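Local coordinates for uncharacterized protein (Chondromyces crocatus, PDB 6I86) that is of unknown function but is encoded in the crocagin gene cluster and probably takes part in making this ribosomally synthesised, post-translationally modified peptide, at residues A31-T35 and N36-D40. Residues are numbered along the deposited sequence; the frame is centred on the assembly and turned at random.
Sequences AFWST and NDAVD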
ATOM      1  N   ALA A  31      -9.149  17.714   7.160  1.00 52.14           N
ATOM      2  CA  ALA A  31      -8.618  18.367   8.354  1.00 55.34           C
ATOM      3  C   ALA A  31      -7.226  17.858   8.704  1.00 49.85           C
ATOM      4  O   ALA A  31      -6.431  18.588   9.307  1.00 40.23           O
ATOM      5  CB  ALA A  31      -9.569  18.163   9.532  1.00 57.10           C
ATOM      6  N   PHE A  32      -6.917  16.611   8.341  1.00 38.49           N
ATOM      7  CA  PHE A  32      -5.584  16.071   8.585  1.00 38.72           C
ATOM      8  C   PHE A  32      -4.520  16.874   7.845  1.00 41.77           C
ATOM      9  O   PHE A  32      -3.460  17.178   8.404  1.00 37.35           O
ATOM     10  CB  PHE A  32      -5.538  14.599   8.165  1.00 29.71           C
ATOM     11  CG  PHE A  32      -4.229  13.915   8.459  1.00 32.79           C
ATOM     12  CD1 PHE A  32      -3.151  14.039   7.593  1.00 33.09           C
ATOM     13  CD2 PHE A  32      -4.083  13.124   9.588  1.00 30.87           C
ATOM     14  CE1 PHE A  32      -1.949  13.406   7.858  1.00 33.85           C
ATOM     15  CE2 PHE A  32      -2.886  12.486   9.857  1.00 28.95           C
ATOM     16  CZ  PHE A  32      -1.818  12.627   8.991  1.00 34.11           C
ATOM     17  N   TRP A  33      -4.788  17.230   6.591  1.00 36.68           N
ATOM     18  CA  TRP A  33      -3.773  17.825   5.732  1.00 36.58           C
ATOM     19  C   TRP A  33      -3.775  19.346   5.753  1.00 42.59           C
ATOM     20  O   TRP A  33      -2.784  19.957   5.338  1.00 41.40           O
ATOM     21  CB  TRP A  33      -3.964  17.333   4.294  1.00 39.24           C
ATOM     22  CG  TRP A  33      -3.829  15.849   4.178  1.00 34.35           C
ATOM     23  CD1 TRP A  33      -4.810  14.917   4.366  1.00 34.52           C
ATOM     24  CD2 TRP A  33      -2.638  15.119   3.867  1.00 35.79           C
ATOM     25  NE1 TRP A  33      -4.304  13.654   4.185  1.00 34.74           N
ATOM     26  CE2 TRP A  33      -2.972  13.749   3.878  1.00 31.86           C
ATOM     27  CE3 TRP A  33      -1.321  15.488   3.575  1.00 33.42           C
ATOM     28  CZ2 TRP A  33      -2.039  12.751   3.605  1.00 26.85           C
ATOM     29  CZ3 TRP A  33      -0.397  14.496   3.307  1.00 31.53           C
ATOM     30  CH2 TRP A  33      -0.759  13.145   3.324  1.00 34.87           C
ATOM     31  N   SER A  34      -4.852  19.973   6.229  1.00 40.51           N
ATOM     32  CA  SER A  34      -4.931  21.428   6.244  1.00 50.33           C
ATOM     33  C   SER A  34      -4.075  22.061   7.335  1.00 56.28           C
ATOM     34  O   SER A  34      -3.730  23.241   7.220  1.00 59.30           O
ATOM     35  CB  SER A  34      -6.385  21.875   6.408  1.00 54.36           C
ATOM     36  OG  SER A  34      -6.879  21.541   7.692  1.00 61.46           O
ATOM     37  N   THR A  35      -3.729  21.318   8.383  1.00 50.95           N
ATOM     38  CA  THR A  35      -2.885  21.832   9.452  1.00 57.00           C
ATOM     39  C   THR A  35      -1.452  21.324   9.291  1.00 42.65           C
ATOM     40  O   THR A  35      -1.170  20.412   8.512  1.00 40.00           O
ATOM     41  CB  THR A  35      -3.449  21.455  10.827  1.00 60.39           C
ATOM     42  OG1 THR A  35      -2.577  21.947  11.851  1.00 71.81           O
ATOM     43  CG2 THR A  35      -3.580  19.952  10.967  1.00 43.50           C
ATOM     44  N   ASN A  36      -0.546  21.930  10.056  1.00 40.15           N
ATOM     45  CA  ASN A  36       0.886  21.782   9.837  1.00 42.64           C
ATOM     46  C   ASN A  36       1.406  20.448  10.375  1.00 40.96           C
ATOM     47  O   ASN A  36       0.738  19.740  11.131  1.00 39.86           O
ATOM     48  CB  ASN A  36       1.642  22.944  10.483  1.00 49.86           C
ATOM     49  CG  ASN A  36       1.425  23.019  11.982  1.00 59.57           C
ATOM     50  OD1 ASN A  36       0.330  23.339  12.445  1.00 64.43           O
ATOM     51  ND2 ASN A  36       2.470  22.730  12.749  1.00 62.15           N
ATOM     52  N   ASP A  37       2.634  20.118   9.962  1.00 36.32           N
ATOM     53  CA  ASP A  37       3.337  18.910  10.403  1.00 37.04           C
ATOM     54  C   ASP A  37       2.548  17.646  10.089  1.00 39.69           C
ATOM     55  O   ASP A  37       2.531  16.694  10.871  1.00 37.46           O
ATOM     56  CB  ASP A  37       3.674  18.966  11.892  1.00 42.95           C
ATOM     57  CG  ASP A  37       4.527  20.149  12.245  1.00 54.53           C
ATOM     58  OD1 ASP A  37       5.281  20.621  11.370  1.00 47.37           O
ATOM     59  OD2 ASP A  37       4.457  20.591  13.407  1.00 58.63           O
ATOM     60  N   ALA A  38       1.890  17.632   8.930  1.00 35.58           N
ATOM     61  CA  ALA A  38       1.245  16.404   8.489  1.00 35.09           C
ATOM     62  C   ALA A  38       2.256  15.276   8.352  1.00 37.90           C
ATOM     63  O   ALA A  38       1.918  14.110   8.581  1.00 33.80           O
ATOM     64  CB  ALA A  38       0.513  16.634   7.168  1.00 31.34           C
ATOM     65  N   VAL A  39       3.505  15.607   8.011  1.00 27.35           N
ATOM     66  CA  VAL A  39       4.533  14.586   7.841  1.00 31.93           C
ATOM     67  C   VAL A  39       4.840  13.900   9.168  1.00 32.50           C
ATOM     68  O   VAL A  39       5.093  12.689   9.211  1.00 34.80           O
ATOM     69  CB  VAL A  39       5.795  15.204   7.205  1.00 34.09           C
ATOM     70  CG1 VAL A  39       6.447  16.218   8.143  1.00 37.75           C
ATOM     71  CG2 VAL A  39       6.781  14.115   6.811  1.00 37.61           C
ATOM     72  N   ASP A  40       4.821  14.654  10.271  1.00 29.02           N
ATOM     73  CA  ASP A  40       5.015  14.036  11.579  1.00 32.52           C
ATOM     74  C   ASP A  40       3.816  13.183  11.962  1.00 36.60           C
ATOM     75  O   ASP A  40       3.970  12.126  12.585  1.00 30.45           O
ATOM     76  CB  ASP A  40       5.264  15.102  12.646  1.00 35.08           C
ATOM     77  CG  ASP A  40       6.614  15.768  12.503  1.00 38.50           C
ATOM     78  OD1 ASP A  40       6.758  16.928  12.939  1.00 51.17           O
ATOM     79  OD2 ASP A  40       7.535  15.124  11.957  1.00 44.52           O
TER
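The methyl group of A38 packs against two aromatic side chains of 31-35, F32 and W33. F32 CE1 lies 4.1 Å from A38 CB, and W33 CE3 comes within 4.2 Å of the same methyl. CG of F32 stands anti to the backbone N (chi1 -176°), which places the phenyl ring beside the start of the following helix; CE1 also passes 4.0 Å from A38 O. The two aromatics touch each other as well: F32 CD1 sits 3.6 Å above the indole plane of W33, offset toward its rim. The indole NE1 is hydrogen-bonded to the carbonyl O of I27. The contact lies at a surface connection between two consecutive helices, where the short helix 30-34 gives way through a tight loop to helix 38-47, with D37 at the N-cap position. R41, in the first turn of helix 38-47, reaches back across the loop by hydrogen bonds to F32 O and N36 O and a cation-pi contact with the F32 ring. At the exposed turn, the polar link is slight: T35 OG1 donates a weak hydrogen bond to N36 OD1 over 3.3 Å.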